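Local structure of glycerol trinitrate reductase (Agrobacterium tumefaciens, 5EPD) at residues 308-313 with 331-336; 114-119 with 189-194. The protein is a glycerol trinitrate reductase of the Old Yellow Enzyme family that probably works with FMN as cofactor, captured here without the flavin. All coordinates share one frame; numbering follows the deposited sequence.

Contact 1 of 2, residues 308-313 with 331-336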
loop_
_atom_site.group_PDB
_atom_site.type_symbol
_atom_site.label_atom_id
_atom_site.label_comp_id
_atom_site.label_asym_id
_atom_site.label_seq_id
_atom_site.Cartn_x
_atom_site.Cartn_y
_atom_site.Cartn_z
ATOM N N SER A 308 11.544 -12.072 11.157
ATOM C CA SER A 308 12.931 -12.450 10.979
ATOM C C SER A 308 13.538 -11.901 9.667
ATOM O O SER A 308 14.732 -12.021 9.448
ATOM C CB SER A 308 13.025 -13.984 11.017
ATOM O OG SER A 308 12.652 -14.553 9.765
ATOM N N ARG A 309 12.713 -11.338 8.793
ATOM C CA ARG A 309 13.183 -10.732 7.541
ATOM C C ARG A 309 13.107 -9.195 7.622
ATOM O O ARG A 309 13.153 -8.624 8.718
ATOM C CB ARG A 309 12.338 -11.273 6.382
ATOM C CG ARG A 309 12.940 -12.444 5.632
ATOM C CD ARG A 309 12.716 -13.765 6.330
ATOM N NE ARG A 309 13.166 -14.858 5.470
ATOM C CZ ARG A 309 12.668 -16.098 5.465
ATOM N NH1 ARG A 309 11.657 -16.458 6.257
ATOM N NH2 ARG A 309 13.185 -16.997 4.642
ATOM N N THR A 310 12.966 -8.532 6.471
ATOM C CA THR A 310 12.899 -7.059 6.389
ATOM C C THR A 310 11.707 -6.380 7.088
ATOM O O THR A 310 10.546 -6.814 6.984
ATOM C CB THR A 310 12.898 -6.617 4.925
ATOM O OG1 THR A 310 14.002 -7.242 4.270
ATOM C CG2 THR A 310 12.992 -5.087 4.785
ATOM N N TYR A 311 12.027 -5.302 7.799
ATOM C CA TYR A 311 11.029 -4.404 8.385
ATOM C C TYR A 311 11.180 -3.075 7.620
ATOM O O TYR A 311 12.266 -2.486 7.561
ATOM C CB TYR A 311 11.305 -4.253 9.875
ATOM C CG TYR A 311 10.306 -3.466 10.705
ATOM C CD1 TYR A 311 10.190 -2.066 10.601
ATOM C CD2 TYR A 311 9.535 -4.113 11.679
ATOM C CE1 TYR A 311 9.299 -1.356 11.426
ATOM C CE2 TYR A 311 8.653 -3.415 12.503
ATOM C CZ TYR A 311 8.531 -2.049 12.387
ATOM O OH TYR A 311 7.642 -1.408 13.233
ATOM N N ILE A 312 10.104 -2.665 6.961
ATOM C CA ILE A 312 10.036 -1.341 6.373
ATOM C C ILE A 312 9.248 -0.449 7.328
ATOM O O ILE A 312 8.058 -0.706 7.604
ATOM C CB ILE A 312 9.332 -1.349 5.008
ATOM C CG1 ILE A 312 9.987 -2.387 4.089
ATOM C CG2 ILE A 312 9.348 0.054 4.403
ATOM C CD1 ILE A 312 9.386 -2.468 2.700
ATOM N N ALA A 313 9.913 0.581 7.842
ATOM C CA ALA A 313 9.277 1.553 8.718
ATOM C C ALA A 313 8.779 2.804 7.958
ATOM O O ALA A 313 9.446 3.320 7.047
ATOM C CB ALA A 313 10.242 1.943 9.824
ATOM N N ALA A 331 14.791 -0.843 11.957
ATOM C CA ALA A 331 14.294 -1.136 10.611
ATOM C C ALA A 331 15.429 -1.343 9.654
ATOM O O ALA A 331 16.572 -0.963 9.926
ATOM C CB ALA A 331 13.417 -0.008 10.098
ATOM N N ASP A 332 15.084 -1.926 8.509
ATOM C CA ASP A 332 16.029 -2.176 7.412
ATOM C C ASP A 332 15.857 -1.188 6.240
ATOM O O ASP A 332 16.816 -0.891 5.533
ATOM C CB ASP A 332 15.799 -3.593 6.918
ATOM C CG ASP A 332 15.807 -4.597 8.050
ATOM O OD1 ASP A 332 16.827 -4.609 8.772
ATOM O OD2 ASP A 332 14.793 -5.328 8.239
ATOM N N LEU A 333 14.622 -0.718 6.030
ATOM C CA LEU A 333 14.298 0.280 5.015
ATOM C C LEU A 333 13.399 1.353 5.646
ATOM O O LEU A 333 12.708 1.104 6.650
ATOM C CB LEU A 333 13.581 -0.389 3.851
ATOM C CG LEU A 333 14.281 -1.614 3.257
ATOM C CD1 LEU A 333 13.404 -2.272 2.207
ATOM C CD2 LEU A 333 15.613 -1.204 2.642
ATOM N N ILE A 334 13.418 2.556 5.086
ATOM C CA ILE A 334 12.505 3.585 5.551
ATOM C C ILE A 334 11.750 4.145 4.345
ATOM O O ILE A 334 12.342 4.430 3.296
ATOM C CB ILE A 334 13.186 4.641 6.449
ATOM C CG1 ILE A 334 12.327 5.902 6.568
ATOM C CG2 ILE A 334 14.552 5.014 5.919
ATOM C CD1 ILE A 334 12.214 6.429 7.986
ATOM N N ALA A 335 10.416 4.216 4.505
ATOM C CA ALA A 335 9.510 4.627 3.453
ATOM C C ALA A 335 9.073 6.042 3.751
ATOM O O ALA A 335 8.670 6.314 4.865
ATOM C CB ALA A 335 8.317 3.694 3.388
ATOM N N PHE A 336 9.175 6.916 2.740
ATOM C CA PHE A 336 8.788 8.333 2.780
ATOM C C PHE A 336 7.591 8.509 1.869
ATOM O O PHE A 336 7.545 7.929 0.777
ATOM C CB PHE A 336 9.919 9.214 2.225
ATOM C CG PHE A 336 11.168 9.196 3.048
ATOM C CD1 PHE A 336 12.066 8.153 2.936
ATOM C CD2 PHE A 336 11.440 10.220 3.949
ATOM C CE1 PHE A 336 13.210 8.123 3.703
ATOM C CE2 PHE A 336 12.586 10.193 4.731
ATOM C CZ PHE A 336 13.470 9.139 4.611
#
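Strands 310-313 and 333-336, the seventh and eighth of the TIM barrel, run parallel with their axes 4.7 Å apart and 30° askew, and helix 319-327 links them in a beta-alpha-beta crossover. The pairing begins with a pincer on Tyr311: Tyr311 N gives its hydrogen to Asp332 OD2 at 2.8 Å, while Asp332 N returns a bond to Tyr311 O at 3.0 Å. The carboxylate is met on its anti side, slightly out of plane, and thus takes the place a strand carbonyl would hold; with CG anti to its own carbonyl carbon (chi1 -51°), Asp332 can turn back onto Tyr311. Tyr311 O also takes a weak bond from Leu333 N. Beyond this, Ala313 N reaches Leu333 O at 3.1 Å and Ala335 N bonds Ala313 O at 2.9 Å.

On the face carrying Ile312, Leu333 CD1 touches both Thr310 CG2 and Ile312 CG1, and Ile312 CG2 leans on Ala335 CB at 3.9 Å. On the other face the methyls Ala313 CB and Ala331 CB meet at 3.7 Å, beside the Tyr311 ring.

Arg304, from helix 300-306, forms a salt bridge with Asp332 OD1. Ile312 and Ala335 reach strand 281-284, and Leu333 and Ala335 touch strand 41-43, which completes the barrel; on the outer face Ile334 packs against Ala322 and Leu326 of helix 319-327.

Contact 2 of 2, residues 114-119 with 189-194; sequences GGRIVL and GFDGVE
The ring of Phe190 lies flat beneath Leu119: Leu119 CB stands over its centre, 3.5 Å from the centroid and 10° off the normal, a CH-pi contact. Leu119 CD1 extends along the same ring to reach Phe190 CE2 at 3.4 Å, carried there by a CG anti to the backbone N (chi1 -179°). Ile117 approaches differently, crossing the ring obliquely with CG1 against Phe190 CE1, while Ile117 O sits at the ring edge near its plane. Away from the ring, Val118 CG1 presses on the main chain at Val193 C.

Asp191 crosses Ile117 at about a right angle and clasps its peptide groups. OD2 offers its anti lone pair to Ile117 N at 2.8 Å, and Asp191 N answers to Ile117 O at 2.9 Å. Arg116 comes across the other oxygen with its guanidinium nearly parallel to the carboxylate, but Arg116 NH1 to Asp191 OD1 is a long 4.0 Å and no N-H is aimed at it. Leu119 then carries on the parallel pairing, with Leu119 N on Gly192 O at 3.1 Å and Glu194 N on Leu119 O at 2.8 Å.

His111 NE2 also bonds Asp191 OD2, so two donors grip one oxygen. The carboxylate is therefore probably held as an anion by directed hydrogen bonds, with Arg116 adding a weaker, purely electrostatic pull.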
loop_
_atom_site.group_PDB
_atom_site.type_symbol
_atom_site.label_atom_id
_atom_site.label_comp_id
_atom_site.label_asym_id
_atom_site.label_seq_id
_atom_site.Cartn_x
_atom_site.Cartn_y
_atom_site.Cartn_z
ATOM N N GLY A 114 16.864 1.832 -13.840
ATOM C CA GLY A 114 17.590 1.072 -12.806
ATOM C C GLY A 114 16.824 0.852 -11.501
ATOM O O GLY A 114 17.425 0.507 -10.489
ATOM N N GLY A 115 15.499 1.006 -11.525
ATOM C CA GLY A 115 14.686 0.996 -10.296
ATOM C C GLY A 115 13.982 -0.309 -9.940
ATOM O O GLY A 115 14.055 -1.308 -10.669
ATOM N N ARG A 116 13.305 -0.304 -8.795
ATOM C CA ARG A 116 12.454 -1.432 -8.371
ATOM C C ARG A 116 11.056 -0.936 -8.043
ATOM O O ARG A 116 10.864 0.189 -7.549
ATOM C CB ARG A 116 13.037 -2.144 -7.151
ATOM C CG ARG A 116 14.450 -2.626 -7.387
ATOM C CD ARG A 116 14.410 -3.875 -8.245
ATOM N NE ARG A 116 15.325 -3.828 -9.378
ATOM C CZ ARG A 116 15.730 -4.896 -10.069
ATOM N NH1 ARG A 116 15.318 -6.119 -9.753
ATOM N NH2 ARG A 116 16.558 -4.738 -11.098
ATOM N N ILE A 117 10.075 -1.772 -8.345
ATOM C CA ILE A 117 8.676 -1.415 -8.128
ATOM C C ILE A 117 7.840 -2.642 -7.812
ATOM O O ILE A 117 7.855 -3.656 -8.525
ATOM C CB ILE A 117 8.064 -0.599 -9.300
ATOM C CG1 ILE A 117 6.711 -0.012 -8.877
ATOM C CG2 ILE A 117 7.960 -1.441 -10.576
ATOM C CD1 ILE A 117 6.099 0.868 -9.947
ATOM N N VAL A 118 7.122 -2.500 -6.711
ATOM C CA VAL A 118 6.231 -3.487 -6.181
ATOM C C VAL A 118 4.808 -2.902 -6.270
ATOM O O VAL A 118 4.606 -1.699 -6.039
ATOM C CB VAL A 118 6.692 -3.772 -4.744
ATOM C CG1 VAL A 118 5.569 -4.286 -3.867
ATOM C CG2 VAL A 118 7.844 -4.761 -4.794
ATOM N N LEU A 119 3.833 -3.735 -6.634
ATOM C CA LEU A 119 2.415 -3.314 -6.674
ATOM C C LEU A 119 1.681 -3.592 -5.341
ATOM O O LEU A 119 1.685 -4.712 -4.812
ATOM C CB LEU A 119 1.699 -3.968 -7.866
ATOM C CG LEU A 119 0.221 -3.641 -8.107
ATOM C CD1 LEU A 119 -0.191 -3.795 -9.562
ATOM C CD2 LEU A 119 -0.669 -4.544 -7.280
ATOM N N GLY A 189 5.244 -7.216 -14.975
ATOM C CA GLY A 189 6.653 -6.888 -14.785
ATOM C C GLY A 189 7.007 -6.337 -13.412
ATOM O O GLY A 189 8.079 -5.769 -13.239
ATOM N N PHE A 190 6.126 -6.488 -12.422
ATOM C CA PHE A 190 6.440 -5.982 -11.085
ATOM C C PHE A 190 7.446 -6.911 -10.450
ATOM O O PHE A 190 7.481 -8.090 -10.758
ATOM C CB PHE A 190 5.195 -5.866 -10.203
ATOM C CG PHE A 190 4.371 -4.636 -10.478
ATOM C CD1 PHE A 190 4.646 -3.449 -9.824
ATOM C CD2 PHE A 190 3.313 -4.672 -11.376
ATOM C CE1 PHE A 190 3.885 -2.324 -10.059
ATOM C CE2 PHE A 190 2.550 -3.544 -11.617
ATOM C CZ PHE A 190 2.838 -2.368 -10.960
ATOM N N ASP A 191 8.254 -6.352 -9.562
ATOM C CA ASP A 191 9.280 -7.100 -8.835
ATOM C C ASP A 191 8.708 -7.823 -7.605
ATOM O O ASP A 191 9.419 -8.556 -6.932
ATOM C CB ASP A 191 10.409 -6.139 -8.436
ATOM C CG ASP A 191 10.966 -5.387 -9.634
ATOM O OD1 ASP A 191 11.425 -6.073 -10.562
ATOM O OD2 ASP A 191 10.895 -4.130 -9.698
ATOM N N GLY A 192 7.424 -7.599 -7.331
ATOM C CA GLY A 192 6.701 -8.272 -6.256
ATOM C C GLY A 192 5.432 -7.481 -5.936
ATOM O O GLY A 192 5.094 -6.527 -6.646
ATOM N N VAL A 193 4.754 -7.871 -4.858
ATOM C CA VAL A 193 3.554 -7.175 -4.389
ATOM C C VAL A 193 3.580 -6.878 -2.900
ATOM O O VAL A 193 4.338 -7.492 -2.124
ATOM C CB VAL A 193 2.275 -7.984 -4.647
ATOM C CG1 VAL A 193 2.116 -8.255 -6.141
ATOM C CG2 VAL A 193 2.294 -9.280 -3.835
ATOM N N GLU A 194 2.716 -5.945 -2.513
ATOM C CA GLU A 194 2.511 -5.602 -1.117
ATOM C C GLU A 194 1.006 -5.674 -0.812
ATOM O O GLU A 194 0.226 -4.882 -1.289
ATOM C CB GLU A 194 3.042 -4.204 -0.816
ATOM C CG GLU A 194 2.866 -3.863 0.643
ATOM C CD GLU A 194 3.368 -2.503 1.006
ATOM O OE1 GLU A 194 2.509 -1.619 1.251
ATOM O OE2 GLU A 194 4.606 -2.333 1.062
#

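In the fold
Both contacts belong to the same closed eight-stranded barrel: contact 1 joins its last two strands and contact 2 its third and fourth, with centres about 16 Å apart and no direct touch. Both are largely buried, and both start alike, an aspartate just ahead of the second strand bonding both polar backbone atoms of one residue in the first. They differ in what fills the sides. In contact 1 aliphatic groups dominate and the Tyr311 ring only brushes Ala331, whereas in contact 2 Leu119 covers one face of the Phe190 ring, which meets Trp103 edge-to-face. Tyr281 OH and His283 ND1 bond Glu194 OE2, and their residues touch Ile312 and Ala335 respectively, so strand 281-284 neighbours both contacts.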